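Glutathione peroxidase-like protein (Trypanosoma brucei, PDB 3DWV) probably reduces hydroperoxides as a tryparedoxin-dependent peroxidase of the glutathione peroxidase family, cycling through a disulfide between two of its cysteines. Local coordinates at residues 70-75 / 111-116. The protein carries 1 engineered substitution. Numbering follows the deposited sequence.
Sequences TLYNKY and AEFPIM. Unlike the reference sequence in segment 70-75: T70 (reference Ala).
Y72 reaches from helix 64-75 onto the backbone of E112 and F113, its CG anti to the backbone N (chi1 -177°). At the root of the side chain, Y72 CB comes obliquely to the F113 ring, 4.2 Å from F113 CD2, and Y72 CG touches F113 CB and, at slightly longer range, the same CD2. Further out, F113 CB sits over the centre of the tyrosine ring, 3.7 Å from the centroid and almost on the ring normal, a CH-pi contact; CD1 and CE1 lie nearest to it. On the CE2 side, the ring passes E112, where CE2 comes within 3.6 Å of the E112 carbonyl O and also approaches E112 CB. CZ packs against F113 CA, and the hydroxyl OH ends 3.6 Å from E112 O, too long to count as a hydrogen bond, with P114 CD only loosely beyond. The F113 ring completes an edge-to-face pair, its edge toward the face of Y72, with planes 74° apart.

Next to the ring, N73 ND2 donates a nearly straight hydrogen bond (166°) to E112 OE2, 3.1 Å away, meeting it from above the carboxylate plane. N73 OD1 and E112 OE1 also lie close, but both are acceptors; K76 NZ, hydrogen-bonded to this OD1 and weakly ion-paired with this OE1, probably eases their repulsion.

Away from the C58–C106 disulfide, this surface contact joins the loop between helices 100-103 and 128-136 to helix 64-75 of the thioredoxin-like fold. Strand 81-86, at the sheet's edge within the chain, touches both aromatic side chains through V82 and makes backbone hydrogen bonds from A84 to P114 and M116.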
ATOM      1  N   THR A  70      12.198   0.314   7.101  1.00 12.32           N
ATOM      2  CA  THR A  70      12.580  -0.277   8.373  1.00 13.40           C
ATOM      3  C   THR A  70      11.868  -1.600   8.631  1.00 12.41           C
ATOM      4  O   THR A  70      12.528  -2.576   9.007  1.00 14.98           O
ATOM      5  CB  THR A  70      12.250   0.664   9.540  1.00 14.78           C
ATOM      6  OG1 THR A  70      13.033   1.867   9.349  1.00 17.50           O
ATOM      7  CG2 THR A  70      12.647  -0.003  10.860  1.00 18.32           C
ATOM      8  N   LEU A  71      10.534  -1.640   8.426  1.00 12.68           N
ATOM      9  CA  LEU A  71       9.814  -2.885   8.734  1.00 12.72           C
ATOM     10  C   LEU A  71      10.191  -3.972   7.748  1.00 14.63           C
ATOM     11  O   LEU A  71      10.412  -5.133   8.146  1.00 18.04           O
ATOM     12  CB  LEU A  71       8.300  -2.694   8.682  1.00 13.20           C
ATOM     13  CG  LEU A  71       7.698  -1.805   9.772  1.00 13.89           C
ATOM     14  CD1 LEU A  71       6.285  -1.333   9.438  1.00 12.10           C
ATOM     15  CD2 LEU A  71       7.732  -2.556  11.085  1.00 15.67           C
ATOM     16  N   TYR A  72      10.254  -3.640   6.477  1.00 12.58           N
ATOM     17  CA  TYR A  72      10.707  -4.581   5.458  1.00 14.26           C
ATOM     18  C   TYR A  72      12.024  -5.249   5.810  1.00 13.60           C
ATOM     19  O   TYR A  72      12.186  -6.481   5.815  1.00 16.62           O
ATOM     20  CB  TYR A  72      10.842  -3.808   4.132  1.00 17.40           C
ATOM     21  CG  TYR A  72      11.243  -4.725   3.002  1.00 16.64           C
ATOM     22  CD1 TYR A  72      10.397  -5.738   2.561  1.00 16.75           C
ATOM     23  CD2 TYR A  72      12.480  -4.568   2.402  1.00 18.43           C
ATOM     24  CE1 TYR A  72      10.743  -6.592   1.525  1.00 18.29           C
ATOM     25  CE2 TYR A  72      12.838  -5.423   1.356  1.00 21.22           C
ATOM     26  CZ  TYR A  72      11.984  -6.413   0.937  1.00 20.73           C
ATOM     27  OH  TYR A  72      12.404  -7.221  -0.093  1.00 24.33           O
ATOM     28  N   ASN A  73      13.047  -4.438   6.132  1.00 20.62           N
ATOM     29  CA  ASN A  73      14.381  -4.993   6.379  1.00 19.40           C
ATOM     30  C   ASN A  73      14.431  -5.737   7.701  1.00 18.18           C
ATOM     31  O   ASN A  73      15.138  -6.744   7.841  1.00 16.61           O
ATOM     32  CB  ASN A  73      15.434  -3.873   6.346  1.00 18.85           C
ATOM     33  CG  ASN A  73      15.719  -3.367   4.937  1.00 19.97           C
ATOM     34  OD1 ASN A  73      15.655  -4.149   3.970  1.00 24.91           O
ATOM     35  ND2 ASN A  73      16.032  -2.075   4.860  1.00 21.45           N
ATOM     36  N   LYS A  74      13.686  -5.270   8.696  1.00 15.58           N
ATOM     37  CA  LYS A  74      13.645  -5.951   9.976  1.00 17.49           C
ATOM     38  C   LYS A  74      13.026  -7.333   9.905  1.00 17.00           C
ATOM     39  O   LYS A  74      13.497  -8.226  10.621  1.00 19.18           O
ATOM     40  CB  LYS A  74      12.807  -5.094  10.934  1.00 19.59           C
ATOM     41  CG  LYS A  74      12.782  -5.676  12.331  1.00 26.86           C
ATOM     42  CD  LYS A  74      13.142  -4.628  13.360  1.00 28.28           C
ATOM     43  CE  LYS A  74      11.903  -3.894  13.809  1.00 34.28           C
ATOM     44  NZ  LYS A  74      12.019  -3.468  15.253  1.00 38.78           N
ATOM     45  N   TYR A  75      11.974  -7.523   9.121  1.00 16.22           N
ATOM     46  CA  TYR A  75      11.118  -8.694   9.219  1.00 14.48           C
ATOM     47  C   TYR A  75      11.057  -9.528   7.949  1.00 16.90           C
ATOM     48  O   TYR A  75      10.461 -10.626   8.000  1.00 17.04           O
ATOM     49  CB  TYR A  75       9.671  -8.287   9.612  1.00 17.10           C
ATOM     50  CG  TYR A  75       9.629  -7.705  11.017  1.00 14.93           C
ATOM     51  CD1 TYR A  75       9.858  -8.538  12.125  1.00 15.77           C
ATOM     52  CD2 TYR A  75       9.360  -6.354  11.255  1.00 13.75           C
ATOM     53  CE1 TYR A  75       9.815  -8.018  13.416  1.00 15.31           C
ATOM     54  CE2 TYR A  75       9.329  -5.836  12.562  1.00 13.40           C
ATOM     55  CZ  TYR A  75       9.567  -6.684  13.629  1.00 16.95           C
ATOM     56  OH  TYR A  75       9.538  -6.177  14.914  1.00 20.69           O
ATOM     57  N   ALA A 111      12.845   1.850  -4.109  1.00 13.51           N
ATOM     58  CA  ALA A 111      12.839   1.169  -2.823  1.00 14.90           C
ATOM     59  C   ALA A 111      13.452  -0.237  -2.873  1.00 13.87           C
ATOM     60  O   ALA A 111      13.646  -0.910  -3.887  1.00 14.99           O
ATOM     61  CB  ALA A 111      11.407   1.080  -2.323  1.00 18.65           C
ATOM     62  N   GLU A 112      13.739  -0.773  -1.666  1.00 15.06           N
ATOM     63  CA  GLU A 112      14.290  -2.114  -1.545  1.00 16.33           C
ATOM     64  C   GLU A 112      13.233  -3.198  -1.711  1.00 13.63           C
ATOM     65  O   GLU A 112      13.548  -4.360  -1.988  1.00 15.25           O
ATOM     66  CB  GLU A 112      14.900  -2.178  -0.150  1.00 18.00           C
ATOM     67  CG  GLU A 112      16.333  -1.671  -0.081  1.00 26.72           C
ATOM     68  CD  GLU A 112      16.905  -2.098   1.273  1.00 29.76           C
ATOM     69  OE1 GLU A 112      17.179  -3.315   1.440  1.00 48.11           O
ATOM     70  OE2 GLU A 112      17.011  -1.185   2.105  1.00 29.77           O
ATOM     71  N   PHE A 113      11.966  -2.805  -1.522  1.00 13.42           N
ATOM     72  CA  PHE A 113      10.834  -3.754  -1.571  1.00 12.06           C
ATOM     73  C   PHE A 113      10.180  -3.700  -2.940  1.00 11.47           C
ATOM     74  O   PHE A 113      10.467  -2.735  -3.671  1.00 11.74           O
ATOM     75  CB  PHE A 113       9.835  -3.448  -0.459  1.00 12.07           C
ATOM     76  CG  PHE A 113       9.572  -1.986  -0.145  1.00 12.27           C
ATOM     77  CD1 PHE A 113       8.692  -1.249  -0.907  1.00 12.93           C
ATOM     78  CD2 PHE A 113      10.175  -1.300   0.877  1.00 12.25           C
ATOM     79  CE1 PHE A 113       8.378   0.081  -0.676  1.00 11.57           C
ATOM     80  CE2 PHE A 113       9.894   0.015   1.165  1.00 11.42           C
ATOM     81  CZ  PHE A 113       9.009   0.762   0.370  1.00 12.62           C
ATOM     82  N   PRO A 114       9.347  -4.657  -3.339  1.00 12.02           N
ATOM     83  CA  PRO A 114       8.680  -4.626  -4.646  1.00 13.52           C
ATOM     84  C   PRO A 114       7.721  -3.466  -4.873  1.00 12.36           C
ATOM     85  O   PRO A 114       6.900  -3.100  -4.029  1.00 11.90           O
ATOM     86  CB  PRO A 114       7.863  -5.931  -4.671  1.00 14.49           C
ATOM     87  CG  PRO A 114       8.706  -6.839  -3.800  1.00 17.81           C
ATOM     88  CD  PRO A 114       9.051  -5.921  -2.624  1.00 17.43           C
ATOM     89  N   ILE A 115       7.844  -2.947  -6.109  1.00 11.16           N
ATOM     90  CA  ILE A 115       6.948  -1.876  -6.548  0.50 11.97           C
ATOM     91  C   ILE A 115       6.186  -2.389  -7.766  1.00 11.49           C
ATOM     92  O   ILE A 115       6.743  -2.977  -8.699  1.00 13.56           O
ATOM     93  CB  ILE A 115       7.670  -0.573  -6.907  0.50 10.37           C
ATOM     94  CG1 ILE A 115       8.600  -0.089  -5.793  0.50  9.05           C
ATOM     95  CG2 ILE A 115       6.702   0.524  -7.307  0.50  8.74           C
ATOM     96  CD1 ILE A 115       9.689   0.843  -6.248  0.50  8.80           C
ATOM     97  N   MET A 116       4.893  -2.164  -7.708  1.00 11.83           N
ATOM     98  CA  MET A 116       4.007  -2.724  -8.726  1.00 12.07           C
ATOM     99  C   MET A 116       3.780  -1.714  -9.846  1.00 13.50           C
ATOM    100  O   MET A 116       4.255  -0.566  -9.805  1.00 13.34           O
ATOM    101  CB  MET A 116       2.710  -3.223  -8.073  1.00 13.03           C
ATOM    102  CG  MET A 116       2.950  -4.238  -6.943  1.00 13.99           C
ATOM    103  SD  MET A 116       3.549  -5.848  -7.523  1.00 16.34           S
ATOM    104  CE  MET A 116       5.245  -5.848  -6.946  1.00 20.71           C
TER